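Local coordinates for possible transcriptional regulator, ArsR family protein (Rhodococcus sp., PDB 2OQG) that probably acts as a DNA-binding transcription factor of the ArsR family, built on a winged helix-turn-helix fold, at residues Ala57-Gly62 with Ile73-Leu78. Residues are numbered along the deposited sequence; the frame is centred on the assembly and turned at random.
Sequences ALQACG and IRYRAL. With ACY (acetic acid), chain F.
G62 and L78 bring the two backbones to 7.4 Å between their CA atoms, just beyond the ends of helix 48-60 and strand 72-77, the second strand of the wing in this winged helix-turn-helix fold. The helix closes in a Schellman motif: G62, at positive phi (87°), is its C-prime residue, and its N bonds to Q59 O while L63 N reaches back to L58 O. Direct contact between the segments is slight. The extended chain of Q59 carries its amide to the Y75 ring, NE2 lying 3.6 Å from CE1, with the amide and ring planes nearly perpendicular (82°). A water ties the same pair together, accepting from Q59 NE2 and hydrogen-bonding to Y75 OH at 2.7 Å. Farther along the strand, with CG anti to the backbone N (chi1 168°) and a bend at chi3, the chain of R76 brings its guanidinium edge-on to an acetate, probably from the crystallisation liquor, which it meets through two nearly straight bonds, NH1 to O and NH2 to OXT. NH2 also forms a salt bridge with D34, and a leucine in place of R76 would probably leave that carboxylate and the acetate without their cationic partner. L78 CD1 lies 3.9 Å from G62 O, and the side chain packs on L100 of the second subunit. A second water donates to both G62 O, at 2.7 Å, and L78 O, at 2.8 Å.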
# COMPACT_ATOMS: atom_id res chain seq x y z
N ALA A 57 -18.20 -5.02 6.32
CA ALA A 57 -18.39 -6.28 7.07
C ALA A 57 -17.13 -7.12 6.97
O ALA A 57 -16.64 -7.67 8.01
CB ALA A 57 -19.57 -7.05 6.55
N LEU A 58 -16.59 -7.20 5.75
CA LEU A 58 -15.33 -7.96 5.57
C LEU A 58 -14.14 -7.37 6.34
O LEU A 58 -13.30 -8.13 6.90
CB LEU A 58 -14.98 -8.10 4.08
CG LEU A 58 -15.98 -8.92 3.28
CD1 LEU A 58 -15.69 -8.77 1.78
CD2 LEU A 58 -15.93 -10.44 3.71
N GLN A 59 -14.02 -6.04 6.39
CA GLN A 59 -12.92 -5.45 7.16
C GLN A 59 -13.12 -5.66 8.65
O GLN A 59 -12.15 -5.90 9.40
CB GLN A 59 -12.81 -3.94 6.87
CG GLN A 59 -12.52 -3.63 5.44
CD GLN A 59 -12.49 -2.13 5.18
OE1 GLN A 59 -11.50 -1.45 5.38
NE2 GLN A 59 -13.63 -1.62 4.79
N ALA A 60 -14.39 -5.59 9.09
CA ALA A 60 -14.65 -5.67 10.53
C ALA A 60 -14.29 -7.03 11.09
O ALA A 60 -14.03 -7.14 12.28
CB ALA A 60 -16.17 -5.35 10.85
N CYS A 61 -14.36 -8.07 10.28
CA CYS A 61 -14.06 -9.40 10.81
C CYS A 61 -12.66 -9.83 10.35
O CYS A 61 -12.25 -10.97 10.62
CB CYS A 61 -15.15 -10.39 10.37
SG CYS A 61 -15.07 -10.76 8.67
N GLY A 62 -11.91 -8.92 9.73
CA GLY A 62 -10.50 -9.17 9.43
C GLY A 62 -10.20 -9.87 8.12
O GLY A 62 -9.04 -10.24 7.85
N ILE A 73 -7.72 4.73 -2.53
CA ILE A 73 -8.15 3.68 -1.58
C ILE A 73 -8.51 2.41 -2.32
O ILE A 73 -9.40 2.39 -3.19
CB ILE A 73 -9.38 4.06 -0.72
CG1 ILE A 73 -9.06 5.24 0.21
CG2 ILE A 73 -9.78 2.89 0.23
CD1 ILE A 73 -10.25 5.96 0.72
N ARG A 74 -7.79 1.34 -1.99
CA ARG A 74 -8.06 0.04 -2.56
C ARG A 74 -8.24 -0.94 -1.42
O ARG A 74 -7.98 -0.59 -0.27
CB ARG A 74 -6.94 -0.41 -3.46
CG ARG A 74 -6.78 0.52 -4.72
CD ARG A 74 -5.87 -0.11 -5.74
NE ARG A 74 -5.75 0.75 -6.92
CZ ARG A 74 -4.98 1.84 -6.99
NH1 ARG A 74 -4.21 2.22 -5.95
NH2 ARG A 74 -4.96 2.56 -8.11
N TYR A 75 -8.65 -2.16 -1.76
CA TYR A 75 -8.91 -3.19 -0.73
C TYR A 75 -8.18 -4.48 -1.07
O TYR A 75 -7.95 -4.78 -2.26
CB TYR A 75 -10.40 -3.45 -0.58
CG TYR A 75 -11.12 -2.22 -0.13
CD1 TYR A 75 -11.27 -1.97 1.22
CD2 TYR A 75 -11.58 -1.23 -1.06
CE1 TYR A 75 -11.93 -0.81 1.68
CE2 TYR A 75 -12.21 -0.04 -0.59
CZ TYR A 75 -12.38 0.15 0.77
OH TYR A 75 -12.99 1.30 1.20
N ARG A 76 -7.86 -5.27 -0.04
CA ARG A 76 -7.04 -6.47 -0.26
C ARG A 76 -7.60 -7.57 0.65
O ARG A 76 -7.91 -7.30 1.79
CB ARG A 76 -5.56 -6.19 0.10
CG ARG A 76 -4.67 -7.39 0.17
CD ARG A 76 -3.31 -6.89 0.66
NE ARG A 76 -2.76 -5.84 -0.21
CZ ARG A 76 -1.75 -5.04 0.13
NH1 ARG A 76 -1.17 -5.16 1.33
NH2 ARG A 76 -1.29 -4.14 -0.75
N ALA A 77 -7.78 -8.78 0.13
CA ALA A 77 -8.21 -9.93 0.94
C ALA A 77 -7.00 -10.42 1.71
O ALA A 77 -5.88 -10.49 1.15
CB ALA A 77 -8.77 -11.03 0.07
N LEU A 78 -7.27 -10.92 2.91
CA LEU A 78 -6.26 -11.41 3.83
C LEU A 78 -6.52 -12.84 4.21
O LEU A 78 -7.68 -13.23 4.51
CB LEU A 78 -6.29 -10.59 5.12
CG LEU A 78 -5.86 -9.15 4.91
CD1 LEU A 78 -6.06 -8.36 6.23
CD2 LEU A 78 -4.46 -8.99 4.43
C ACY F . 1.37 -2.48 0.69
O ACY F . 1.01 -3.36 1.49
OXT ACY F . 0.79 -2.17 -0.38
CH3 ACY F . 2.61 -1.71 1.03
O HOH W 1 -14.31 0.83 3.48
O HOH W 2 -8.31 -12.72 7.16